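Local coordinates for protein 361aa long hypothetical D-aminopeptidase (PDB 2DRH) that is of unknown function but belongs to the peptidase S58 family and probably acts as an aminopeptidase, at residues A[32-37]-A[147-152]; A[77-82]-A[99-104]; A[95-100]-A[105-110]; A[132-137]-A[278-283]. All blocks are in the same frame, centred on the assembly; numbering follows the deposited sequence.

How the contacts relate
The contacts gather round the four-stranded sheet, and contact 4 reaches from it to the second sheet. Contacts 2 and 3 share Thr-99 and Asn-100, and their centres are about 8 Å apart: contact 3 packs helix 104-118 on strand 96-100, and contact 2 fits the start of that helix against the loop 77-82. Contact 4, its centre about 7 Å from that of contact 2, joins neighbouring strand 132-136 to strand 278-285. Contact 1 is farther out, on strand 28-36, outermost in the four-stranded sheet within this chain; the centres of contacts 1 and 4 are about 19 Å apart. Contacts 2 and 3 nest inside the loop closed by contact 1, whereas the segments of contacts 1 and 4 alternate along the chain.

Contact 1. Residues A[32-37]-A[147-152]; sequences VTLIKG and RHVKRE
Leu-34 meets the loop at His-148 and Val-149 where strand 28-36, the outermost strand of a mixed four-stranded sheet within this chain, runs alongside the loop that leads into helix 151-160. The close part is small and rests on one methyl. CD1 of Leu-34 lies 3.9 Å from the carbonyl O of His-148 and 4.0 Å from CA of Val-149, so it packs mostly against the loop backbone. Leu-34 carries CG anti to its own carbonyl carbon (chi1 -55°), and the extended chi2 of 172° sends CD1 on to the loop; its distance to CG2 of Val-149 is looser, at 4.4 Å. Val-149 is the buried member, lodged over Val-52 and Thr-99 of the inner strands, while His-148 leans on Val-48 and hydrogen-bonds through NE2 to Asp-143. Arg-147 turns to the subunit interface, where it forms salt bridges with Asp-113 and Glu-109 of the second subunit. The solvent side looks different. Ile-35 and Lys-36 are exposed on the strand, and on the loop Lys-150 leads its amine away from Leu-34 to Glu-152. There NZ bridges both carboxylate oxygens through their syn lone pairs, 2.6 Å to OE1 and 2.7 Å to OE2.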
loop_
_atom_site.group_PDB
_atom_site.type_symbol
_atom_site.label_atom_id
_atom_site.label_comp_id
_atom_site.label_asym_id
_atom_site.label_seq_id
_atom_site.Cartn_x
_atom_site.Cartn_y
_atom_site.Cartn_z
ATOM N N VAL A 32 21.625 -19.574 -17.550
ATOM C CA VAL A 32 22.295 -20.795 -17.129
ATOM C C VAL A 32 21.145 -21.796 -17.140
ATOM O O VAL A 32 20.165 -21.642 -16.399
ATOM C CB VAL A 32 22.918 -20.682 -15.723
ATOM C CG1 VAL A 32 23.301 -22.075 -15.203
ATOM C CG2 VAL A 32 24.163 -19.809 -15.791
ATOM N N THR A 33 21.256 -22.795 -18.014
ATOM C CA THR A 33 20.213 -23.802 -18.190
ATOM C C THR A 33 20.624 -25.146 -17.615
ATOM O O THR A 33 21.720 -25.625 -17.880
ATOM C CB THR A 33 19.878 -23.967 -19.690
ATOM O OG1 THR A 33 19.548 -22.685 -20.241
ATOM C CG2 THR A 33 18.693 -24.916 -19.887
ATOM N N LEU A 34 19.732 -25.750 -16.833
ATOM C CA LEU A 34 20.008 -27.033 -16.196
ATOM C C LEU A 34 19.009 -28.111 -16.582
ATOM O O LEU A 34 17.866 -28.117 -16.117
ATOM C CB LEU A 34 20.007 -26.863 -14.678
ATOM C CG LEU A 34 20.975 -25.785 -14.206
ATOM C CD1 LEU A 34 20.787 -25.522 -12.718
ATOM C CD2 LEU A 34 22.404 -26.229 -14.534
ATOM N N ILE A 35 19.459 -29.024 -17.434
ATOM C CA ILE A 35 18.631 -30.121 -17.906
ATOM C C ILE A 35 19.395 -31.426 -17.727
ATOM O O ILE A 35 20.518 -31.568 -18.216
ATOM C CB ILE A 35 18.271 -29.932 -19.393
ATOM C CG1 ILE A 35 17.579 -28.575 -19.582
ATOM C CG2 ILE A 35 17.375 -31.085 -19.873
ATOM C CD1 ILE A 35 17.046 -28.329 -20.988
ATOM N N LYS A 36 18.786 -32.374 -17.024
ATOM C CA LYS A 36 19.423 -33.661 -16.777
ATOM C C LYS A 36 18.430 -34.694 -16.257
ATOM O O LYS A 36 17.560 -34.381 -15.450
ATOM C CB LYS A 36 20.558 -33.496 -15.756
ATOM C CG LYS A 36 21.036 -34.803 -15.139
ATOM C CD LYS A 36 21.854 -34.571 -13.876
ATOM C CE LYS A 36 22.174 -35.891 -13.186
ATOM N NZ LYS A 36 20.939 -36.670 -12.849
ATOM N N GLY A 37 18.578 -35.930 -16.719
ATOM C CA GLY A 37 17.702 -36.999 -16.276
ATOM C C GLY A 37 16.379 -37.063 -17.010
ATOM O O GLY A 37 16.049 -36.192 -17.816
ATOM N N ARG A 147 16.510 -28.604 -5.272
ATOM C CA ARG A 147 17.344 -27.400 -5.302
ATOM C C ARG A 147 18.616 -27.644 -6.103
ATOM O O ARG A 147 19.719 -27.670 -5.558
ATOM C CB ARG A 147 17.693 -26.957 -3.878
ATOM C CG ARG A 147 16.485 -26.450 -3.095
ATOM C CD ARG A 147 16.435 -27.025 -1.684
ATOM N NE ARG A 147 16.853 -26.058 -0.680
ATOM C CZ ARG A 147 16.937 -26.318 0.619
ATOM N NH1 ARG A 147 16.635 -27.526 1.089
ATOM N NH2 ARG A 147 17.310 -25.360 1.452
ATOM N N HIS A 148 18.457 -27.813 -7.408
ATOM C CA HIS A 148 19.592 -28.095 -8.276
ATOM C C HIS A 148 20.382 -26.857 -8.682
ATOM O O HIS A 148 21.525 -26.960 -9.128
ATOM C CB HIS A 148 19.095 -28.883 -9.491
ATOM C CG HIS A 148 18.421 -30.163 -9.111
ATOM N ND1 HIS A 148 19.095 -31.204 -8.507
ATOM C CD2 HIS A 148 17.118 -30.532 -9.151
ATOM C CE1 HIS A 148 18.236 -32.155 -8.188
ATOM N NE2 HIS A 148 17.031 -31.772 -8.566
ATOM N N VAL A 149 19.779 -25.685 -8.517
ATOM C CA VAL A 149 20.475 -24.446 -8.833
ATOM C C VAL A 149 21.610 -24.310 -7.828
ATOM O O VAL A 149 21.403 -24.500 -6.630
ATOM C CB VAL A 149 19.563 -23.220 -8.668
ATOM C CG1 VAL A 149 20.399 -21.952 -8.714
ATOM C CG2 VAL A 149 18.504 -23.205 -9.756
ATOM N N LYS A 150 22.807 -23.993 -8.310
ATOM C CA LYS A 150 23.946 -23.820 -7.419
ATOM C C LYS A 150 24.347 -22.353 -7.391
ATOM O O LYS A 150 24.138 -21.624 -8.364
ATOM C CB LYS A 150 25.134 -24.673 -7.873
ATOM C CG LYS A 150 24.876 -26.172 -7.846
ATOM C CD LYS A 150 26.160 -26.965 -8.071
ATOM C CE LYS A 150 27.004 -27.059 -6.797
ATOM N NZ LYS A 150 27.326 -25.730 -6.185
ATOM N N ARG A 151 24.922 -21.924 -6.274
ATOM C CA ARG A 151 25.344 -20.546 -6.135
ATOM C C ARG A 151 26.230 -20.081 -7.292
ATOM O O ARG A 151 26.073 -18.960 -7.767
ATOM C CB ARG A 151 26.056 -20.345 -4.790
ATOM C CG ARG A 151 27.230 -21.271 -4.518
ATOM C CD ARG A 151 27.566 -21.266 -3.033
ATOM N NE ARG A 151 27.791 -19.914 -2.527
ATOM C CZ ARG A 151 27.678 -19.567 -1.248
ATOM N NH1 ARG A 151 27.338 -20.478 -0.338
ATOM N NH2 ARG A 151 27.903 -18.312 -0.878
ATOM N N GLU A 152 27.134 -20.939 -7.764
ATOM C CA GLU A 152 28.022 -20.566 -8.870
ATOM C C GLU A 152 27.223 -20.261 -10.127
ATOM O O GLU A 152 27.663 -19.477 -10.975
ATOM C CB GLU A 152 29.017 -21.680 -9.219
ATOM C CG GLU A 152 29.699 -22.360 -8.063
ATOM C CD GLU A 152 28.874 -23.503 -7.511
ATOM O OE1 GLU A 152 27.867 -23.238 -6.829
ATOM O OE2 GLU A 152 29.227 -24.672 -7.776
#

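Contact 2. Residues A[77-82]-A[99-104]; sequences YSKPVG and TNTLSI
Ile-104 and Lys-79 carry most of the contact, CD1 of Ile-104 lying against the loop 77-82. That methyl is 4.1 Å from CB of Lys-79 and 4.2 Å from CG2 of Val-81, and it also touches the carbonyl O of Lys-79 at 3.7 Å. CG1 of Ile-104 stands between its backbone N and carbonyl carbon (chi1 61°), which leaves CG2 beside the N and carries CD1 forward to the loop. A second apolar touch joins the lysine's methylenes to a threonine: a bend at chi2 of Lys-79 (62°) lays its CD and CE alongside CG2 of Thr-101, with CD 4.1 Å from that methyl and the two side chains crossing at a slant.

The polar ends of Lys-79 and Thr-101 find their partners outside the two segments. NZ of Lys-79 crosses to the second subunit, hydrogen-bonding Gln-85 and Ser-128 there. Glu-135 of strand 132-136 joins the segments indirectly, since its OE1 takes Thr-101 OG1 and its OE2 takes both the backbone N of Lys-79 and Ser-78 OG. Within 99-104 the backbone turns sharply, Ser-103 N bonding to Asn-100 O at 3.0 Å. Such a tight turn from strand 96-100 into helix 104-118 is the first link of a beta-alpha-beta unit, here packed beside a subunit interface.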
loop_
_atom_site.group_PDB
_atom_site.type_symbol
_atom_site.label_atom_id
_atom_site.label_comp_id
_atom_site.label_asym_id
_atom_site.label_seq_id
_atom_site.Cartn_x
_atom_site.Cartn_y
_atom_site.Cartn_z
ATOM N N TYR A 77 1.102 -14.467 -4.487
ATOM C CA TYR A 77 1.353 -15.875 -4.170
ATOM C C TYR A 77 2.725 -16.083 -4.784
ATOM O O TYR A 77 2.906 -16.858 -5.720
ATOM C CB TYR A 77 0.329 -16.783 -4.844
ATOM C CG TYR A 77 0.242 -18.136 -4.186
ATOM C CD1 TYR A 77 1.286 -19.050 -4.287
ATOM C CD2 TYR A 77 -0.875 -18.490 -3.431
ATOM C CE1 TYR A 77 1.222 -20.289 -3.650
ATOM C CE2 TYR A 77 -0.949 -19.721 -2.789
ATOM C CZ TYR A 77 0.100 -20.616 -2.903
ATOM O OH TYR A 77 0.022 -21.839 -2.277
ATOM N N SER A 78 3.695 -15.378 -4.218
ATOM C CA SER A 78 5.042 -15.360 -4.744
ATOM C C SER A 78 6.009 -15.134 -3.590
ATOM O O SER A 78 5.615 -14.633 -2.542
ATOM C CB SER A 78 5.108 -14.200 -5.761
ATOM O OG SER A 78 6.313 -14.159 -6.488
ATOM N N LYS A 79 7.270 -15.507 -3.788
ATOM C CA LYS A 79 8.299 -15.350 -2.765
ATOM C C LYS A 79 9.466 -14.475 -3.252
ATOM O O LYS A 79 10.614 -14.925 -3.315
ATOM C CB LYS A 79 8.839 -16.726 -2.351
ATOM C CG LYS A 79 7.860 -17.617 -1.561
ATOM C CD LYS A 79 6.581 -17.983 -2.341
ATOM C CE LYS A 79 5.915 -19.256 -1.740
ATOM N NZ LYS A 79 4.582 -19.556 -2.351
ATOM N N PRO A 80 9.187 -13.216 -3.616
ATOM C CA PRO A 80 10.278 -12.346 -4.086
ATOM C C PRO A 80 11.155 -11.841 -2.941
ATOM O O PRO A 80 10.699 -11.681 -1.811
ATOM C CB PRO A 80 9.537 -11.208 -4.783
ATOM C CG PRO A 80 8.283 -11.089 -3.939
ATOM C CD PRO A 80 7.879 -12.548 -3.746
ATOM N N VAL A 81 12.419 -11.595 -3.257
ATOM C CA VAL A 81 13.386 -11.098 -2.303
ATOM C C VAL A 81 13.870 -9.734 -2.804
ATOM O O VAL A 81 14.277 -9.606 -3.965
ATOM C CB VAL A 81 14.594 -12.056 -2.217
ATOM C CG1 VAL A 81 15.628 -11.519 -1.237
ATOM C CG2 VAL A 81 14.121 -13.446 -1.812
ATOM N N GLY A 82 13.801 -8.723 -1.943
ATOM C CA GLY A 82 14.266 -7.398 -2.317
ATOM C C GLY A 82 13.258 -6.297 -2.612
ATOM O O GLY A 82 13.658 -5.146 -2.772
ATOM N N THR A 99 14.760 -17.345 -10.779
ATOM C CA THR A 99 15.010 -18.773 -10.644
ATOM C C THR A 99 13.744 -19.464 -10.139
ATOM O O THR A 99 12.670 -18.872 -10.166
ATOM C CB THR A 99 16.184 -19.057 -9.693
ATOM O OG1 THR A 99 16.519 -20.446 -9.774
ATOM C CG2 THR A 99 15.833 -18.686 -8.248
ATOM N N ASN A 100 13.848 -20.713 -9.699
ATOM C CA ASN A 100 12.650 -21.398 -9.226
ATOM C C ASN A 100 12.352 -21.038 -7.774
ATOM O O ASN A 100 13.238 -20.615 -7.022
ATOM C CB ASN A 100 12.774 -22.921 -9.403
ATOM C CG ASN A 100 13.780 -23.548 -8.460
ATOM O OD1 ASN A 100 13.555 -23.626 -7.251
ATOM N ND2 ASN A 100 14.902 -24.000 -9.010
ATOM N N THR A 101 11.097 -21.212 -7.385
ATOM C CA THR A 101 10.654 -20.875 -6.037
ATOM C C THR A 101 11.554 -21.329 -4.895
ATOM O O THR A 101 11.909 -20.527 -4.031
ATOM C CB THR A 101 9.242 -21.422 -5.765
ATOM O OG1 THR A 101 8.391 -21.097 -6.867
ATOM C CG2 THR A 101 8.660 -20.796 -4.481
ATOM N N LEU A 102 11.923 -22.607 -4.883
ATOM C CA LEU A 102 12.745 -23.136 -3.802
ATOM C C LEU A 102 14.236 -22.846 -3.885
ATOM O O LEU A 102 14.978 -23.193 -2.970
ATOM C CB LEU A 102 12.513 -24.641 -3.663
ATOM C CG LEU A 102 11.364 -25.096 -2.747
ATOM C CD1 LEU A 102 10.161 -24.203 -2.903
ATOM C CD2 LEU A 102 11.011 -26.537 -3.071
ATOM N N SER A 103 14.681 -22.209 -4.966
ATOM C CA SER A 103 16.103 -21.870 -5.112
ATOM C C SER A 103 16.404 -20.411 -4.755
ATOM O O SER A 103 17.545 -19.959 -4.903
ATOM C CB SER A 103 16.580 -22.121 -6.547
ATOM O OG SER A 103 16.608 -23.501 -6.872
ATOM N N ILE A 104 15.406 -19.667 -4.278
ATOM C CA ILE A 104 15.640 -18.263 -3.954
ATOM C C ILE A 104 16.742 -18.067 -2.916
ATOM O O ILE A 104 17.495 -17.088 -2.977
ATOM C CB ILE A 104 14.359 -17.543 -3.462
ATOM C CG1 ILE A 104 13.838 -18.194 -2.181
ATOM C CG2 ILE A 104 13.307 -17.550 -4.567
ATOM C CD1 ILE A 104 12.785 -17.361 -1.469
#

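Contact 3. Residues A[95-100]-A[105-110]; sequences PIILTN and GTAVEG
Ala-107 points its CB toward strand 96-100 and sets it against two methyls, CG2 of Ile-97 at 4.1 Å and CG2 of Thr-99 at 4.0 Å. These residues stand two apart on the strand, so both turn to the same face of the sheet, and their methyls are 5.2 Å from each other. Seen from CB of Ala-107 they subtend about 80°: the alanine methyl sits between the two, touching both. With so short a side chain on the helix, the backbones come close, CA of Ile-97 lying 7.2 Å from CA of Ala-107.

The two branched residues present their methyls by different torsions. In Ile-97, chi1 of -55° puts CG2 anti to the backbone N, and the longer branch goes the other way; the residue as a whole also packs on Val-154 and Ile-158 of helix 151-160. Thr-99 has OG1 anti to its N (chi1 -171°), which leaves CG2 between N and carbonyl carbon, turned to the helix, while OG1 hydrogen-bonds to the backbone O of Gly-51 on strand 48-56. The buried hydroxyl therefore has its partner on the adjacent strand, and it is the methyl that is left to meet Ala-107.

Elsewhere on the helix, Thr-106 and Glu-109 hydrogen-bond to Glu-109 and Thr-106 of the second subunit. Ala-107 and Val-108 both touch Val-133 of strand 132-136. Strand 96-100, helix 104-118 and the parallel strand 132-136 make a beta-alpha-beta crossover, and this is the face where its helix settles back onto its first strand.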
loop_
_atom_site.group_PDB
_atom_site.type_symbol
_atom_site.label_atom_id
_atom_site.label_comp_id
_atom_site.label_asym_id
_atom_site.label_seq_id
_atom_site.Cartn_x
_atom_site.Cartn_y
_atom_site.Cartn_z
ATOM N N PRO A 95 22.150 -6.902 -9.624
ATOM C CA PRO A 95 21.566 -7.403 -10.865
ATOM C C PRO A 95 20.287 -8.135 -10.441
ATOM O O PRO A 95 20.157 -8.542 -9.282
ATOM C CB PRO A 95 22.645 -8.342 -11.416
ATOM C CG PRO A 95 23.445 -8.721 -10.228
ATOM C CD PRO A 95 23.498 -7.450 -9.409
ATOM N N ILE A 96 19.349 -8.281 -11.369
ATOM C CA ILE A 96 18.077 -8.931 -11.083
ATOM C C ILE A 96 18.164 -10.406 -11.422
ATOM O O ILE A 96 18.509 -10.773 -12.536
ATOM C CB ILE A 96 16.953 -8.281 -11.894
ATOM C CG1 ILE A 96 17.033 -6.761 -11.734
ATOM C CG2 ILE A 96 15.596 -8.814 -11.425
ATOM C CD1 ILE A 96 16.065 -5.995 -12.610
ATOM N N ILE A 97 17.833 -11.244 -10.450
ATOM C CA ILE A 97 17.923 -12.683 -10.613
ATOM C C ILE A 97 16.573 -13.374 -10.561
ATOM O O ILE A 97 15.724 -13.068 -9.717
ATOM C CB ILE A 97 18.838 -13.298 -9.513
ATOM C CG1 ILE A 97 20.207 -12.606 -9.523
ATOM C CG2 ILE A 97 19.001 -14.798 -9.735
ATOM C CD1 ILE A 97 21.012 -12.866 -10.785
ATOM N N LEU A 98 16.392 -14.315 -11.478
ATOM C CA LEU A 98 15.171 -15.089 -11.563
ATOM C C LEU A 98 15.569 -16.556 -11.476
ATOM O O LEU A 98 16.604 -16.953 -12.014
ATOM C CB LEU A 98 14.460 -14.818 -12.891
ATOM C CG LEU A 98 14.279 -13.339 -13.265
ATOM C CD1 LEU A 98 13.445 -13.229 -14.535
ATOM C CD2 LEU A 98 13.612 -12.594 -12.133
ATOM N N THR A 99 14.760 -17.345 -10.779
ATOM C CA THR A 99 15.010 -18.773 -10.644
ATOM C C THR A 99 13.744 -19.464 -10.139
ATOM O O THR A 99 12.670 -18.872 -10.166
ATOM C CB THR A 99 16.184 -19.057 -9.693
ATOM O OG1 THR A 99 16.519 -20.446 -9.774
ATOM C CG2 THR A 99 15.833 -18.686 -8.248
ATOM N N ASN A 100 13.848 -20.713 -9.699
ATOM C CA ASN A 100 12.650 -21.398 -9.226
ATOM C C ASN A 100 12.352 -21.038 -7.774
ATOM O O ASN A 100 13.238 -20.615 -7.022
ATOM C CB ASN A 100 12.774 -22.921 -9.403
ATOM C CG ASN A 100 13.780 -23.548 -8.460
ATOM O OD1 ASN A 100 13.555 -23.626 -7.251
ATOM N ND2 ASN A 100 14.902 -24.000 -9.010
ATOM N N GLY A 105 16.839 -18.994 -1.969
ATOM C CA GLY A 105 17.869 -18.888 -0.957
ATOM C C GLY A 105 19.233 -19.052 -1.601
ATOM O O GLY A 105 20.172 -18.307 -1.305
ATOM N N THR A 106 19.339 -20.031 -2.496
ATOM C CA THR A 106 20.594 -20.289 -3.187
ATOM C C THR A 106 20.957 -19.083 -4.051
ATOM O O THR A 106 22.115 -18.682 -4.119
ATOM C CB THR A 106 20.483 -21.518 -4.106
ATOM O OG1 THR A 106 19.971 -22.631 -3.361
ATOM C CG2 THR A 106 21.852 -21.876 -4.678
ATOM N N ALA A 107 19.950 -18.517 -4.710
ATOM C CA ALA A 107 20.140 -17.366 -5.583
ATOM C C ALA A 107 20.709 -16.200 -4.794
ATOM O O ALA A 107 21.615 -15.511 -5.254
ATOM C CB ALA A 107 18.813 -16.975 -6.231
ATOM N N VAL A 108 20.169 -15.977 -3.602
ATOM C CA VAL A 108 20.656 -14.911 -2.743
ATOM C C VAL A 108 22.126 -15.174 -2.395
ATOM O O VAL A 108 22.966 -14.267 -2.451
ATOM C CB VAL A 108 19.823 -14.825 -1.444
ATOM C CG1 VAL A 108 20.559 -13.999 -0.386
ATOM C CG2 VAL A 108 18.470 -14.200 -1.748
ATOM N N GLU A 109 22.437 -16.416 -2.044
ATOM C CA GLU A 109 23.807 -16.766 -1.698
ATOM C C GLU A 109 24.753 -16.450 -2.859
ATOM O O GLU A 109 25.778 -15.800 -2.670
ATOM C CB GLU A 109 23.897 -18.248 -1.343
ATOM C CG GLU A 109 23.167 -18.632 -0.062
ATOM C CD GLU A 109 23.937 -18.253 1.192
ATOM O OE1 GLU A 109 24.397 -17.098 1.287
ATOM O OE2 GLU A 109 24.072 -19.111 2.092
ATOM N N GLY A 110 24.398 -16.911 -4.056
ATOM C CA GLY A 110 25.232 -16.673 -5.222
ATOM C C GLY A 110 25.345 -15.207 -5.577
ATOM O O GLY A 110 26.430 -14.706 -5.877
#

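Contact 4. Residues A[132-137]-A[278-283]; sequences LVLECN and GDIAVA
Leu-134 reaches across to Ile-280 and Val-282 with an ordinary chi1 of -69°, which holds CG anti to the carbonyl carbon, and a chi2 that lies away from the staggered values: the rotation about CB-CG (96° to CD1) leaves the other methyl, CD2, facing the opposing strand. The receiving groups are both CG2 methyls, though held differently. In Ile-280 CG2 is anti to the backbone N; in Val-282 it is anti to the carbonyl carbon and beside the N. CD2 of Leu-134 lies 3.8 Å from CG2 of Ile-280. The same CD2 of Leu-134 is 4.0 Å from CG2 of Val-282. With CG2 of Ile-280 and CG2 of Val-282 themselves 4.4 Å apart, the three methyls form a compact triangle. Toward Gly-278 a water links the two strands, donating to Glu-135 O and to Gly-278 O, each at 2.8 Å, and so satisfying one carbonyl from each.

The strands belong to different sheets, which stack face to face as in the alpha-beta-beta-alpha sandwich of the DmpA family. Leu-134 also packs on Ile-241 of strand 240-246. Outside the sandwich, helix 104-118 covers Val-133 on one side, and helix 252-268 covers Ala-281 and Ala-283 on the other.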
loop_
_atom_site.group_PDB
_atom_site.type_symbol
_atom_site.label_atom_id
_atom_site.label_comp_id
_atom_site.label_asym_id
_atom_site.label_seq_id
_atom_site.Cartn_x
_atom_site.Cartn_y
_atom_site.Cartn_z
ATOM N N LEU A 132 18.057 -8.643 -5.164
ATOM C CA LEU A 132 16.746 -8.734 -5.789
ATOM C C LEU A 132 16.600 -10.051 -6.533
ATOM O O LEU A 132 17.277 -10.295 -7.537
ATOM C CB LEU A 132 16.550 -7.561 -6.745
ATOM C CG LEU A 132 15.227 -7.403 -7.493
ATOM C CD1 LEU A 132 14.043 -7.359 -6.522
ATOM C CD2 LEU A 132 15.306 -6.106 -8.299
ATOM N N VAL A 133 15.700 -10.891 -6.028
ATOM C CA VAL A 133 15.445 -12.209 -6.586
ATOM C C VAL A 133 13.948 -12.469 -6.693
ATOM O O VAL A 133 13.203 -12.239 -5.736
ATOM C CB VAL A 133 16.053 -13.299 -5.679
ATOM C CG1 VAL A 133 15.866 -14.675 -6.303
ATOM C CG2 VAL A 133 17.527 -13.007 -5.430
ATOM N N LEU A 134 13.513 -12.947 -7.856
ATOM C CA LEU A 134 12.107 -13.269 -8.088
ATOM C C LEU A 134 12.002 -14.686 -8.653
ATOM O O LEU A 134 13.001 -15.260 -9.089
ATOM C CB LEU A 134 11.464 -12.250 -9.029
ATOM C CG LEU A 134 11.311 -10.864 -8.389
ATOM C CD1 LEU A 134 12.493 -9.990 -8.790
ATOM C CD2 LEU A 134 10.004 -10.222 -8.828
ATOM N N GLU A 135 10.801 -15.253 -8.658
ATOM C CA GLU A 135 10.681 -16.624 -9.109
ATOM C C GLU A 135 9.334 -17.106 -9.603
ATOM O O GLU A 135 8.321 -16.420 -9.492
ATOM C CB GLU A 135 11.104 -17.546 -7.971
ATOM C CG GLU A 135 10.406 -17.236 -6.640
ATOM C CD GLU A 135 8.883 -17.309 -6.718
ATOM O OE1 GLU A 135 8.348 -18.337 -7.179
ATOM O OE2 GLU A 135 8.221 -16.334 -6.311
ATOM N N CYS A 136 9.363 -18.332 -10.122
ATOM C CA CYS A 136 8.189 -19.050 -10.605
ATOM C C CYS A 136 8.396 -20.530 -10.229
ATOM O O CYS A 136 9.530 -20.993 -10.101
ATOM C CB CYS A 136 8.032 -18.862 -12.115
ATOM S SG CYS A 136 7.343 -17.232 -12.558
ATOM N N ASN A 137 7.306 -21.265 -10.030
ATOM C CA ASN A 137 7.386 -22.673 -9.627
ATOM C C ASN A 137 7.446 -23.603 -10.849
ATOM O O ASN A 137 6.489 -23.677 -11.612
ATOM C CB ASN A 137 6.153 -23.009 -8.773
ATOM C CG ASN A 137 6.257 -24.355 -8.083
ATOM O OD1 ASN A 137 6.905 -25.272 -8.574
ATOM N ND2 ASN A 137 5.602 -24.479 -6.942
ATOM N N GLY A 278 1.763 -16.293 -8.893
ATOM C CA GLY A 278 2.602 -15.200 -8.451
ATOM C C GLY A 278 2.895 -14.247 -9.602
ATOM O O GLY A 278 3.837 -14.448 -10.369
ATOM N N ASP A 279 2.070 -13.214 -9.720
ATOM C CA ASP A 279 2.224 -12.222 -10.773
ATOM C C ASP A 279 2.833 -10.937 -10.217
ATOM O O ASP A 279 2.227 -10.244 -9.390
ATOM C CB ASP A 279 0.870 -11.946 -11.410
ATOM C CG ASP A 279 0.216 -13.208 -11.953
ATOM O OD1 ASP A 279 0.843 -14.289 -11.881
ATOM O OD2 ASP A 279 -0.925 -13.120 -12.458
ATOM N N ILE A 280 4.047 -10.634 -10.667
ATOM C CA ILE A 280 4.757 -9.450 -10.208
ATOM C C ILE A 280 5.526 -8.760 -11.337
ATOM O O ILE A 280 6.121 -9.412 -12.200
ATOM C CB ILE A 280 5.752 -9.817 -9.101
ATOM C CG1 ILE A 280 4.993 -10.371 -7.891
ATOM C CG2 ILE A 280 6.598 -8.602 -8.728
ATOM C CD1 ILE A 280 5.899 -10.863 -6.804
ATOM N N ALA A 281 5.506 -7.434 -11.309
ATOM C CA ALA A 281 6.183 -6.614 -12.304
ATOM C C ALA A 281 7.190 -5.693 -11.637
ATOM O O ALA A 281 6.901 -5.084 -10.609
ATOM C CB ALA A 281 5.162 -5.788 -13.064
ATOM N N VAL A 282 8.377 -5.602 -12.220
ATOM C CA VAL A 282 9.415 -4.728 -11.699
ATOM C C VAL A 282 9.886 -3.807 -12.829
ATOM O O VAL A 282 10.302 -4.271 -13.885
ATOM C CB VAL A 282 10.607 -5.541 -11.154
ATOM C CG1 VAL A 282 11.734 -4.606 -10.757
ATOM C CG2 VAL A 282 10.164 -6.368 -9.940
ATOM N N ALA A 283 9.804 -2.502 -12.604
ATOM C CA ALA A 283 10.211 -1.534 -13.614
ATOM C C ALA A 283 11.336 -0.638 -13.127
ATOM O O ALA A 283 11.367 -0.239 -11.961
ATOM C CB ALA A 283 9.022 -0.687 -14.020
HETATM O O HOH W 1 5.714 -15.798 -8.776
#